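Local coordinates for protein endonuclease NucS (PDB 2VLD) that cleaves the 3' and 5' single-stranded ends of branched DNA as a homodimer and also interacts with PCNA, at residues K3-E8 with K16-L21; H183-M188 with E223-R228. The protein carries 2 engineered substitutions. All coordinates share one frame; numbering follows the deposited sequence.

Contacts 1 and 2 follow one another along the chain, the first complete before the second begins, and they belong to different halves of the protein. Contact 1 joins strand 4-7 to helix 12-25 in the N-terminal half, which carries the single-stranded DNA binding site; contact 2 joins helix 182-199 to strand 226-229 in the C-terminal nuclease domain. They share no helix, strand or sheet. Their centres are 43 Å apart, on opposite sides of the chain's centre, and their nearest atoms are about 20 Å apart. Contact 2 is buried within its domain and contact 1 only partly so. Residues of both also touch the second subunit, as fits a homodimeric enzyme.

Contact 1: residues K3-E8 with K16-L21; sequences KVIIKE and KELLDL
I5 and K7 meet L18 and L21 without any aromatic ring, amide or carboxylate taking part, so the flat element of the contact is strand 4-7 itself. One face of this ribbon turns I5 and K7 to helix 12-25; the other carries V4 and I6, where Y108 and I6 of the second subunit pack. Along an edge, backbone hydrogen bonds of I5 with V112 and of K7 with L110 join the strand to strand 106-113 in the antiparallel sheet of the N-terminal half. The arrangement is a strand followed, after a short connection, by a helix that folds back over the sheet: the two short segments run nearly antiparallel, at 167°, with their axes 10.8 Å apart at closest approach.

L18 takes part in two of the three side-chain contacts. Its CG lies beside the backbone N and opposite the carbonyl carbon (chi1 -68°), which carries the methyl fork to the strand. The two branches then divide between neighbouring residues of the same face, L18 CD2 reaching I5 CG2 at 4.3 Å and L18 CD1 lying 4.1 Å from K7 CB. L18 also touches L110, so it spans two strands.

K7 thus contributes the apolar root of its chain, which bends repeatedly beyond CB. Its NZ is 6.7 Å from E17 OE1, too far for a salt bridge, although a modest long-range attraction is possible. No hydrogen bond crosses between the segments. One helical turn beyond L18, the outer end of I5 comes near L21, with I5 CD1 4.5 Å from L21 CD1.

Contact 2: residues H183-M188 with E223-R228; sequences HAVSQM and EGLEFR. Engineered in segment 183-188: M188 (natural residue Leu).
M188 and L225 reach toward each other tip to tip, and this apolar encounter dominates the contact. M188, an engineered residue present as selenomethionine, leaves the helix with CG anti to the backbone N (chi1 -176°) and runs extended until it bends at its selenium (chi3 71°). That last turn brings the terminal methyl up to L225: M188 CE is 3.8 Å from L225 CB and 4.0 Å from L225 CD1. L225 CD1 is shared with the preceding helical turn, where V185 CG1 approaches it at 4.3 Å. All three side chains are buried, and L220 of helix 214-223 touches each of them, while L207 of the neighbouring strand adds to the packing of V185 and M188.

Polar groups are directed to other partners, and no hydrogen bond spans the two segments. The side chain of E226 starts out away from the helix, and its OE1 forms a salt bridge with R204 NH1; E226 O lies 4.2 Å from M188 CE. E223, by contrast, starts toward the helix, and its OE2 forms a salt bridge with K189 NZ, just after M188.

Backbone interactions set the path of the second segment. Helix 214-223 ends in a Schellman motif at G224, whose positive phi (85°) turns the chain so that L225 can enter the core. From there E226 bonds to G205 and L207, adding the strand to the sheet parallel to strand 203-209. Helix 182-199 links strands 170-175 and 203-209, and helix 214-223 links 203-209 to 226-229: successive beta-alpha-beta crossovers, whose helices meet here in the PD-(D/E)XK nuclease fold.

Contact 1: residues K3-E8 with K16-L21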
ATOM      1  N   LYS A   3     -12.590 -12.178  11.404  1.00 85.89           N
ATOM      2  CA  LYS A   3     -11.332 -11.735  10.793  1.00 82.86           C
ATOM      3  C   LYS A   3     -11.199 -10.223  10.640  1.00 81.43           C
ATOM      4  O   LYS A   3     -10.100  -9.708  10.463  1.00 81.29           O
ATOM      5  CB  LYS A   3     -11.069 -12.469   9.474  1.00 82.51           C
ATOM      6  CG  LYS A   3     -10.600 -13.896   9.694  1.00 81.28           C
ATOM      7  CD  LYS A   3      -9.887 -14.483   8.491  1.00 80.32           C
ATOM      8  CE  LYS A   3      -9.273 -15.831   8.857  1.00 79.34           C
ATOM      9  NZ  LYS A   3      -8.696 -16.570   7.696  1.00 78.27           N
ATOM     10  N   VAL A   4     -12.315  -9.514  10.738  1.00 79.75           N
ATOM     11  CA  VAL A   4     -12.306  -8.063  10.653  1.00 78.36           C
ATOM     12  C   VAL A   4     -12.951  -7.448  11.892  1.00 77.96           C
ATOM     13  O   VAL A   4     -14.076  -7.789  12.249  1.00 77.90           O
ATOM     14  CB  VAL A   4     -13.003  -7.578   9.351  1.00 78.18           C
ATOM     15  CG1 VAL A   4     -13.761  -6.263   9.559  1.00 77.70           C
ATOM     16  CG2 VAL A   4     -11.994  -7.451   8.229  1.00 77.11           C
ATOM     17  N   ILE A   5     -12.225  -6.559  12.560  1.00 77.48           N
ATOM     18  CA  ILE A   5     -12.800  -5.772  13.644  1.00 77.16           C
ATOM     19  C   ILE A   5     -12.723  -4.301  13.269  1.00 77.64           C
ATOM     20  O   ILE A   5     -11.679  -3.817  12.845  1.00 77.73           O
ATOM     21  CB  ILE A   5     -12.085  -6.024  14.977  1.00 76.73           C
ATOM     22  CG1 ILE A   5     -12.135  -7.505  15.327  1.00 75.67           C
ATOM     23  CG2 ILE A   5     -12.728  -5.221  16.093  1.00 76.66           C
ATOM     24  CD1 ILE A   5     -10.809  -8.062  15.673  1.00 75.00           C
ATOM     25  N   ILE A   6     -13.841  -3.606  13.411  1.00 78.40           N
ATOM     26  CA  ILE A   6     -13.934  -2.209  13.034  1.00 79.52           C
ATOM     27  C   ILE A   6     -14.433  -1.362  14.197  1.00 80.87           C
ATOM     28  O   ILE A   6     -15.249  -1.816  15.003  1.00 80.95           O
ATOM     29  CB  ILE A   6     -14.901  -2.034  11.854  1.00 79.29           C
ATOM     30  CG1 ILE A   6     -14.328  -2.683  10.598  1.00 79.24           C
ATOM     31  CG2 ILE A   6     -15.216  -0.557  11.619  1.00 78.80           C
ATOM     32  CD1 ILE A   6     -15.335  -2.901   9.496  1.00 79.55           C
ATOM     33  N   LYS A   7     -13.924  -0.135  14.280  1.00 82.53           N
ATOM     34  CA  LYS A   7     -14.503   0.883  15.136  1.00 84.30           C
ATOM     35  C   LYS A   7     -14.724   2.114  14.258  1.00 85.21           C
ATOM     36  O   LYS A   7     -13.757   2.757  13.845  1.00 85.12           O
ATOM     37  CB  LYS A   7     -13.575   1.180  16.317  1.00 84.43           C
ATOM     38  CG  LYS A   7     -14.260   1.206  17.692  1.00 85.78           C
ATOM     39  CD  LYS A   7     -14.583  -0.213  18.202  1.00 88.30           C
ATOM     40  CE  LYS A   7     -14.532  -0.322  19.731  1.00 88.74           C
ATOM     41  NZ  LYS A   7     -15.674   0.344  20.420  1.00 88.99           N
ATOM     42  N   GLU A   8     -15.996   2.419  13.956  1.00 86.49           N
ATOM     43  CA  GLU A   8     -16.345   3.467  12.969  1.00 87.88           C
ATOM     44  C   GLU A   8     -15.992   4.876  13.444  1.00 87.38           C
ATOM     45  O   GLU A   8     -16.208   5.866  12.738  1.00 87.72           O
ATOM     46  CB  GLU A   8     -17.813   3.385  12.508  1.00 87.88           C
ATOM     47  CG  GLU A   8     -18.030   4.025  11.117  1.00 89.52           C
ATOM     48  CD  GLU A   8     -19.454   3.907  10.588  1.00 90.36           C
ATOM     49  OE1 GLU A   8     -20.390   4.403  11.262  1.00 93.58           O
ATOM     50  OE2 GLU A   8     -19.634   3.332   9.482  1.00 93.59           O
ATOM     51  N   LYS A  16      -5.424   2.242  21.360  1.00 81.44           N
ATOM     52  CA  LYS A  16      -4.466   1.442  22.122  1.00 82.29           C
ATOM     53  C   LYS A  16      -4.963   0.008  22.308  1.00 82.30           C
ATOM     54  O   LYS A  16      -4.194  -0.934  22.138  1.00 82.32           O
ATOM     55  CB  LYS A  16      -4.116   2.097  23.471  1.00 82.27           C
ATOM     56  CG  LYS A  16      -3.004   1.366  24.262  1.00 83.12           C
ATOM     57  CD  LYS A  16      -2.545   2.103  25.539  1.00 83.74           C
ATOM     58  CE  LYS A  16      -1.262   2.926  25.320  1.00 86.77           C
ATOM     59  NZ  LYS A  16      -1.497   4.395  25.134  1.00 87.47           N
ATOM     60  N   GLU A  17      -6.244  -0.156  22.636  1.00 82.53           N
ATOM     61  CA  GLU A  17      -6.839  -1.488  22.749  1.00 83.16           C
ATOM     62  C   GLU A  17      -6.651  -2.247  21.446  1.00 81.55           C
ATOM     63  O   GLU A  17      -6.206  -3.395  21.440  1.00 81.56           O
ATOM     64  CB  GLU A  17      -8.333  -1.406  23.094  1.00 83.19           C
ATOM     65  CG  GLU A  17      -8.641  -1.325  24.585  1.00 85.93           C
ATOM     66  CD  GLU A  17     -10.130  -1.427  24.893  1.00 86.67           C
ATOM     67  OE1 GLU A  17     -10.822  -2.255  24.244  1.00 91.56           O
ATOM     68  OE2 GLU A  17     -10.603  -0.685  25.797  1.00 91.07           O
ATOM     69  N   LEU A  18      -6.972  -1.577  20.347  1.00 80.21           N
ATOM     70  CA  LEU A  18      -6.954  -2.187  19.027  1.00 78.76           C
ATOM     71  C   LEU A  18      -5.549  -2.515  18.517  1.00 78.35           C
ATOM     72  O   LEU A  18      -5.347  -3.551  17.890  1.00 77.99           O
ATOM     73  CB  LEU A  18      -7.727  -1.312  18.035  1.00 78.41           C
ATOM     74  CG  LEU A  18      -9.241  -1.259  18.291  1.00 77.00           C
ATOM     75  CD1 LEU A  18      -9.903  -0.146  17.500  1.00 75.71           C
ATOM     76  CD2 LEU A  18      -9.913  -2.590  17.994  1.00 75.29           C
ATOM     77  N   LEU A  19      -4.584  -1.646  18.799  1.00 78.16           N
ATOM     78  CA  LEU A  19      -3.198  -1.906  18.426  1.00 78.19           C
ATOM     79  C   LEU A  19      -2.657  -3.127  19.163  1.00 78.96           C
ATOM     80  O   LEU A  19      -2.074  -4.019  18.544  1.00 78.91           O
ATOM     81  CB  LEU A  19      -2.309  -0.688  18.687  1.00 77.72           C
ATOM     82  CG  LEU A  19      -2.596   0.647  17.982  1.00 76.44           C
ATOM     83  CD1 LEU A  19      -1.494   1.633  18.300  1.00 74.64           C
ATOM     84  CD2 LEU A  19      -2.754   0.507  16.473  1.00 74.17           C
ATOM     85  N   ASP A  20      -2.866  -3.156  20.483  1.00 80.00           N
ATOM     86  CA  ASP A  20      -2.489  -4.297  21.332  1.00 80.89           C
ATOM     87  C   ASP A  20      -3.213  -5.560  20.887  1.00 80.81           C
ATOM     88  O   ASP A  20      -2.611  -6.627  20.795  1.00 80.79           O
ATOM     89  CB  ASP A  20      -2.805  -4.017  22.812  1.00 81.49           C
ATOM     90  CG  ASP A  20      -1.959  -2.890  23.406  1.00 83.40           C
ATOM     91  OD1 ASP A  20      -1.291  -2.154  22.643  1.00 85.26           O
ATOM     92  OD2 ASP A  20      -1.975  -2.739  24.650  1.00 85.72           O
ATOM     93  N   LEU A  21      -4.507  -5.426  20.609  1.00 80.87           N
ATOM     94  CA  LEU A  21      -5.295  -6.526  20.092  1.00 81.16           C
ATOM     95  C   LEU A  21      -4.589  -7.077  18.857  1.00 81.09           C
ATOM     96  O   LEU A  21      -4.383  -8.285  18.731  1.00 81.11           O
ATOM     97  CB  LEU A  21      -6.703  -6.045  19.736  1.00 81.36           C
ATOM     98  CG  LEU A  21      -7.908  -6.979  19.899  1.00 82.35           C
ATOM     99  CD1 LEU A  21      -9.172  -6.261  19.452  1.00 83.52           C
ATOM    100  CD2 LEU A  21      -7.753  -8.280  19.126  1.00 83.16           C
TER

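Contact 2: residues H183-M188 with E223-R228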
ATOM      1  N   HIS A 183     -13.128 -20.765 -13.238  1.00 65.73           N
ATOM      2  CA  HIS A 183     -12.220 -19.670 -13.551  1.00 63.29           C
ATOM      3  C   HIS A 183     -11.303 -20.009 -14.717  1.00 61.06           C
ATOM      4  O   HIS A 183     -11.129 -19.201 -15.625  1.00 60.56           O
ATOM      5  CB  HIS A 183     -11.397 -19.253 -12.326  1.00 63.92           C
ATOM      6  CG  HIS A 183     -10.562 -18.036 -12.562  1.00 65.09           C
ATOM      7  ND1 HIS A 183      -9.237 -18.103 -12.938  1.00 66.19           N
ATOM      8  CD2 HIS A 183     -10.879 -16.720 -12.527  1.00 65.91           C
ATOM      9  CE1 HIS A 183      -8.770 -16.879 -13.108  1.00 67.23           C
ATOM     10  NE2 HIS A 183      -9.745 -16.022 -12.862  1.00 67.02           N
ATOM     11  N   ALA A 184     -10.730 -21.208 -14.684  1.00 58.54           N
ATOM     12  CA  ALA A 184      -9.925 -21.712 -15.790  1.00 56.47           C
ATOM     13  C   ALA A 184     -10.672 -21.592 -17.115  1.00 55.58           C
ATOM     14  O   ALA A 184     -10.151 -21.021 -18.071  1.00 55.04           O
ATOM     15  CB  ALA A 184      -9.510 -23.143 -15.538  1.00 55.78           C
ATOM     16  N   VAL A 185     -11.899 -22.103 -17.161  1.00 55.01           N
ATOM     17  CA  VAL A 185     -12.675 -22.085 -18.398  1.00 54.55           C
ATOM     18  C   VAL A 185     -12.899 -20.650 -18.890  1.00 54.66           C
ATOM     19  O   VAL A 185     -12.714 -20.367 -20.072  1.00 54.54           O
ATOM     20  CB  VAL A 185     -14.012 -22.870 -18.262  1.00 54.74           C
ATOM     21  CG1 VAL A 185     -14.843 -22.779 -19.545  1.00 54.35           C
ATOM     22  CG2 VAL A 185     -13.738 -24.326 -17.943  1.00 53.42           C
ATOM     23  N   SER A 186     -13.272 -19.752 -17.980  1.00 54.88           N
ATOM     24  CA  SER A 186     -13.477 -18.333 -18.303  1.00 55.20           C
ATOM     25  C   SER A 186     -12.198 -17.678 -18.808  1.00 55.18           C
ATOM     26  O   SER A 186     -12.228 -16.849 -19.732  1.00 55.10           O
ATOM     27  CB  SER A 186     -13.955 -17.571 -17.069  1.00 55.43           C
ATOM     28  OG  SER A 186     -15.089 -18.197 -16.502  1.00 56.52           O
ATOM     29  N   GLN A 187     -11.078 -18.048 -18.184  1.00 54.84           N
ATOM     30  CA  GLN A 187      -9.773 -17.574 -18.609  1.00 55.02           C
ATOM     31  C   GLN A 187      -9.557 -17.996 -20.067  1.00 54.04           C
ATOM     32  O   GLN A 187      -9.363 -17.152 -20.950  1.00 53.38           O
ATOM     33  CB  GLN A 187      -8.667 -18.065 -17.655  1.00 54.68           C
ATOM     34  CG  GLN A 187      -7.314 -17.380 -17.873  1.00 57.36           C
ATOM     35  CD  GLN A 187      -6.349 -17.420 -16.665  1.00 57.63           C
ATOM     36  OE1 GLN A 187      -6.633 -16.844 -15.607  1.00 62.17           O
ATOM     37  NE2 GLN A 187      -5.184 -18.053 -16.849  1.00 57.63           N
HETATM   38  N   MSE A 188      -9.665 -19.296 -20.333  1.00 53.50           N
HETATM   39  CA  MSE A 188      -9.490 -19.797 -21.686  1.00 53.53           C
HETATM   40  C   MSE A 188     -10.469 -19.163 -22.681  1.00 54.41           C
HETATM   41  O   MSE A 188     -10.082 -18.810 -23.808  1.00 54.14           O
HETATM   42  CB  MSE A 188      -9.619 -21.308 -21.725  1.00 52.78           C
HETATM   43  CG  MSE A 188      -9.356 -21.856 -23.103  1.00 51.17           C
HETATM   44 SE   MSE A 188      -9.296 -23.790 -23.085  1.00 54.66          SE
HETATM   45  CE  MSE A 188     -11.183 -24.123 -22.796  1.00 41.48           C
ATOM     46  N   GLU A 223     -20.268 -23.481 -24.011  1.00 76.26           N
ATOM     47  CA  GLU A 223     -19.458 -22.446 -24.651  1.00 74.85           C
ATOM     48  C   GLU A 223     -18.775 -22.871 -25.944  1.00 73.63           C
ATOM     49  O   GLU A 223     -18.196 -22.040 -26.645  1.00 73.37           O
ATOM     50  CB  GLU A 223     -18.414 -21.927 -23.662  1.00 75.00           C
ATOM     51  CG  GLU A 223     -17.991 -20.496 -23.910  1.00 76.22           C
ATOM     52  CD  GLU A 223     -19.122 -19.507 -23.696  1.00 78.18           C
ATOM     53  OE1 GLU A 223     -19.660 -19.442 -22.569  1.00 79.15           O
ATOM     54  OE2 GLU A 223     -19.459 -18.783 -24.655  1.00 78.36           O
ATOM     55  N   GLY A 224     -18.841 -24.160 -26.253  1.00 72.50           N
ATOM     56  CA  GLY A 224     -18.279 -24.684 -27.493  1.00 71.31           C
ATOM     57  C   GLY A 224     -16.808 -25.000 -27.352  1.00 70.56           C
ATOM     58  O   GLY A 224     -16.082 -25.090 -28.346  1.00 70.68           O
ATOM     59  N   LEU A 225     -16.370 -25.172 -26.109  1.00 69.68           N
ATOM     60  CA  LEU A 225     -14.970 -25.445 -25.811  1.00 68.88           C
ATOM     61  C   LEU A 225     -14.781 -26.884 -25.335  1.00 68.82           C
ATOM     62  O   LEU A 225     -15.731 -27.549 -24.921  1.00 68.79           O
ATOM     63  CB  LEU A 225     -14.426 -24.437 -24.794  1.00 68.51           C
ATOM     64  CG  LEU A 225     -14.765 -22.960 -25.033  1.00 67.55           C
ATOM     65  CD1 LEU A 225     -14.496 -22.148 -23.791  1.00 66.92           C
ATOM     66  CD2 LEU A 225     -14.021 -22.377 -26.223  1.00 66.08           C
ATOM     67  N   GLU A 226     -13.545 -27.358 -25.397  1.00 68.87           N
ATOM     68  CA  GLU A 226     -13.266 -28.780 -25.252  1.00 69.09           C
ATOM     69  C   GLU A 226     -12.387 -29.078 -24.041  1.00 69.44           C
ATOM     70  O   GLU A 226     -11.796 -28.177 -23.458  1.00 69.46           O
ATOM     71  CB  GLU A 226     -12.614 -29.302 -26.538  1.00 68.93           C
ATOM     72  CG  GLU A 226     -13.420 -29.007 -27.803  1.00 68.28           C
ATOM     73  CD  GLU A 226     -12.583 -29.053 -29.065  1.00 67.85           C
ATOM     74  OE1 GLU A 226     -11.964 -30.104 -29.337  1.00 67.52           O
ATOM     75  OE2 GLU A 226     -12.555 -28.038 -29.789  1.00 67.97           O
ATOM     76  N   PHE A 227     -12.320 -30.348 -23.664  1.00 70.14           N
ATOM     77  CA  PHE A 227     -11.465 -30.781 -22.578  1.00 71.21           C
ATOM     78  C   PHE A 227     -10.587 -31.911 -23.057  1.00 72.05           C
ATOM     79  O   PHE A 227     -10.952 -32.647 -23.964  1.00 71.95           O
ATOM     80  CB  PHE A 227     -12.299 -31.228 -21.373  1.00 71.29           C
ATOM     81  CG  PHE A 227     -11.486 -31.838 -20.252  1.00 71.69           C
ATOM     82  CD1 PHE A 227     -10.740 -31.033 -19.388  1.00 71.84           C
ATOM     83  CD2 PHE A 227     -11.471 -33.218 -20.058  1.00 72.36           C
ATOM     84  CE1 PHE A 227      -9.988 -31.595 -18.357  1.00 71.39           C
ATOM     85  CE2 PHE A 227     -10.724 -33.788 -19.027  1.00 72.50           C
ATOM     86  CZ  PHE A 227      -9.981 -32.976 -18.174  1.00 72.06           C
ATOM     87  N   ARG A 228      -9.417 -32.026 -22.444  1.00 73.55           N
ATOM     88  CA  ARG A 228      -8.526 -33.129 -22.692  1.00 75.42           C
ATOM     89  C   ARG A 228      -7.852 -33.500 -21.394  1.00 76.33           C
ATOM     90  O   ARG A 228      -7.337 -32.641 -20.680  1.00 76.28           O
ATOM     91  CB  ARG A 228      -7.478 -32.758 -23.728  1.00 75.61           C
ATOM     92  CG  ARG A 228      -6.925 -33.952 -24.478  1.00 78.51           C
ATOM     93  CD  ARG A 228      -7.857 -34.364 -25.605  1.00 83.89           C
ATOM     94  NE  ARG A 228      -7.373 -35.554 -26.306  1.00 89.20           N
ATOM     95  CZ  ARG A 228      -7.726 -36.801 -26.002  1.00 92.06           C
ATOM     96  NH1 ARG A 228      -8.570 -37.030 -25.005  1.00 92.92           N
ATOM     97  NH2 ARG A 228      -7.237 -37.820 -26.697  1.00 93.39           N
TER